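Local coordinates for protein aerobactin synthase IucC (Klebsiella pneumoniae, PDB 6CN7) that probably catalyses the ATP-dependent ligation of a second N-acetyl-N-hydroxylysine to N-citryl-N-acetyl-N-hydroxylysine, completing the iron-chelating siderophore aerobactin, at residues D100-T104 with A142-R148. The protein carries 5 engineered substitutions. Coordinates in Å, arbitrary orientation, origin at the centre of the assembly. Residues are numbered along the deposited sequence.
Sequences DLYAT and AFNKGRR
T104, one turn after D100 in helix 91-114, links that helix to a type I beta turn running from F143 to G146. Its OG1, in the m rotamer, donates to D100 O of its own helix at 2.9 Å and accepts a weak bond from K145 N at 3.4 Å, so one hydroxyl bridges the helix carbonyl and, weakly, the turn. The turn is closed weakly by G146 N to F143 O, 3.3 Å. K145 sends NZ past T104 to a salt bridge with D108, farther along the same helix, and weakly to N144 OD1 at 3.3 Å. At the other end, D100 OD2 and R148 NH1 stay 4.2 Å apart, beyond salt-bridge range; R148 pairs with E96 and D100 hydrogen-bonds T551. The backbones come closest where the CA atoms of D100 and G146 lie 3.7 Å apart; any CB on G146 would clash with D100 CB. A103 CB packs on K145 O at 3.8 Å. F143 directs its CA-to-CB bond toward the helix (chi1 m), and L101 (chi1 t) sits over one face of its ring, with CB 3.9 Å from the centroid in a CH-pi contact. This is buried packing of a helix against an irregular segment; M19 of helix 4-25 touches F143, and A76 and L80 of helix 76-87 touch L101. L101 CD1 reaches F143 CE1 at 3.7 Å.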
loop_
_atom_site.group_PDB
_atom_site.type_symbol
_atom_site.label_atom_id
_atom_site.label_comp_id
_atom_site.label_asym_id
_atom_site.label_seq_id
_atom_site.Cartn_x
_atom_site.Cartn_y
_atom_site.Cartn_z
ATOM N N ASP A 100 12.378 6.422 -8.266
ATOM C CA ASP A 100 12.807 5.506 -9.318
ATOM C C ASP A 100 14.322 5.356 -9.323
ATOM O O ASP A 100 14.845 4.260 -9.549
ATOM C CB ASP A 100 12.319 5.995 -10.680
ATOM C CG ASP A 100 10.807 5.977 -10.801
ATOM O OD1 ASP A 100 10.155 5.228 -10.043
ATOM O OD2 ASP A 100 10.270 6.711 -11.659
ATOM N N LEU A 101 15.045 6.450 -9.075
ATOM C CA LEU A 101 16.503 6.389 -9.036
ATOM C C LEU A 101 16.980 5.505 -7.893
ATOM O O LEU A 101 17.845 4.641 -8.081
ATOM C CB LEU A 101 17.084 7.799 -8.909
ATOM C CG LEU A 101 18.610 7.942 -8.839
ATOM C CD1 LEU A 101 19.013 9.310 -9.363
ATOM C CD2 LEU A 101 19.162 7.762 -7.425
ATOM N N TYR A 102 16.437 5.713 -6.693
ATOM C CA TYR A 102 16.895 4.944 -5.544
ATOM C C TYR A 102 16.387 3.511 -5.596
ATOM O O TYR A 102 17.060 2.598 -5.104
ATOM C CB TYR A 102 16.470 5.630 -4.245
ATOM C CG TYR A 102 17.312 6.845 -3.919
ATOM C CD1 TYR A 102 18.638 6.705 -3.534
ATOM C CD2 TYR A 102 16.789 8.131 -4.004
ATOM C CE1 TYR A 102 19.420 7.805 -3.239
ATOM C CE2 TYR A 102 17.566 9.241 -3.707
ATOM C CZ TYR A 102 18.881 9.068 -3.326
ATOM O OH TYR A 102 19.663 10.162 -3.030
ATOM N N ALA A 103 15.215 3.287 -6.192
ATOM C CA ALA A 103 14.779 1.918 -6.443
ATOM C C ALA A 103 15.758 1.186 -7.353
ATOM O O ALA A 103 15.975 -0.020 -7.192
ATOM C CB ALA A 103 13.380 1.909 -7.057
ATOM N N THR A 104 16.360 1.899 -8.309
ATOM C CA THR A 104 17.323 1.271 -9.210
ATOM C C THR A 104 18.628 0.960 -8.489
ATOM O O THR A 104 19.200 -0.123 -8.668
ATOM C CB THR A 104 17.580 2.171 -10.421
ATOM O OG1 THR A 104 16.348 2.405 -11.115
ATOM C CG2 THR A 104 18.576 1.522 -11.382
ATOM N N ALA A 142 17.247 5.031 -17.886
ATOM C CA ALA A 142 18.191 5.396 -16.833
ATOM C C ALA A 142 17.870 4.692 -15.519
ATOM O O ALA A 142 18.771 4.173 -14.850
ATOM C CB ALA A 142 18.187 6.913 -16.646
ATOM N N PHE A 143 16.599 4.667 -15.130
ATOM C CA PHE A 143 16.160 4.054 -13.878
ATOM C C PHE A 143 15.287 2.852 -14.230
ATOM O O PHE A 143 14.063 2.892 -14.119
ATOM C CB PHE A 143 15.405 5.076 -13.026
ATOM C CG PHE A 143 16.109 6.398 -12.899
ATOM C CD1 PHE A 143 17.476 6.454 -12.681
ATOM C CD2 PHE A 143 15.407 7.585 -13.015
ATOM C CE1 PHE A 143 18.127 7.669 -12.570
ATOM C CE2 PHE A 143 16.053 8.804 -12.905
ATOM C CZ PHE A 143 17.413 8.846 -12.682
ATOM N N ASN A 144 15.933 1.768 -14.656
ATOM C CA ASN A 144 15.207 0.638 -15.225
ATOM C C ASN A 144 14.566 -0.264 -14.177
ATOM O O ASN A 144 13.944 -1.264 -14.552
ATOM C CB ASN A 144 16.132 -0.193 -16.119
ATOM C CG ASN A 144 17.291 -0.806 -15.360
ATOM O OD1 ASN A 144 17.390 -0.678 -14.141
ATOM N ND2 ASN A 144 18.173 -1.488 -16.083
ATOM N N LYS A 145 14.694 0.046 -12.886
ATOM C CA LYS A 145 14.006 -0.708 -11.843
ATOM C C LYS A 145 13.062 0.159 -11.023
ATOM O O LYS A 145 12.534 -0.308 -10.008
ATOM C CB LYS A 145 15.015 -1.392 -10.920
ATOM C CG LYS A 145 15.866 -2.444 -11.606
ATOM C CD LYS A 145 16.887 -3.023 -10.649
ATOM C CE LYS A 145 17.913 -3.864 -11.382
ATOM N NZ LYS A 145 18.776 -3.026 -12.258
ATOM N N GLY A 146 12.844 1.407 -11.422
ATOM C CA GLY A 146 11.819 2.209 -10.782
ATOM C C GLY A 146 10.439 1.677 -11.121
ATOM O O GLY A 146 10.165 1.276 -12.252
ATOM N N ARG A 147 9.570 1.644 -10.115
ATOM C CA ARG A 147 8.220 1.116 -10.295
ATOM C C ARG A 147 7.294 1.911 -9.386
ATOM O O ARG A 147 7.347 1.767 -8.159
ATOM C CB ARG A 147 8.178 -0.378 -9.991
ATOM C CG ARG A 147 9.212 -1.193 -10.781
ATOM C CD ARG A 147 9.344 -2.605 -10.265
ATOM N NE ARG A 147 10.273 -3.409 -11.069
ATOM C CZ ARG A 147 11.549 -3.646 -10.763
ATOM N NH1 ARG A 147 12.091 -3.149 -9.658
ATOM N NH2 ARG A 147 12.291 -4.398 -11.566
ATOM N N ARG A 148 6.456 2.751 -9.993
ATOM C CA ARG A 148 5.697 3.751 -9.252
ATOM C C ARG A 148 4.931 3.128 -8.092
ATOM O O ARG A 148 4.186 2.160 -8.267
ATOM C CB ARG A 148 4.729 4.468 -10.196
ATOM C CG ARG A 148 3.903 5.564 -9.542
ATOM C CD ARG A 148 4.786 6.653 -8.958
ATOM N NE ARG A 148 5.744 7.160 -9.937
ATOM C CZ ARG A 148 5.459 8.057 -10.874
ATOM N NH1 ARG A 148 6.401 8.455 -11.720
ATOM N NH2 ARG A 148 4.234 8.560 -10.973
#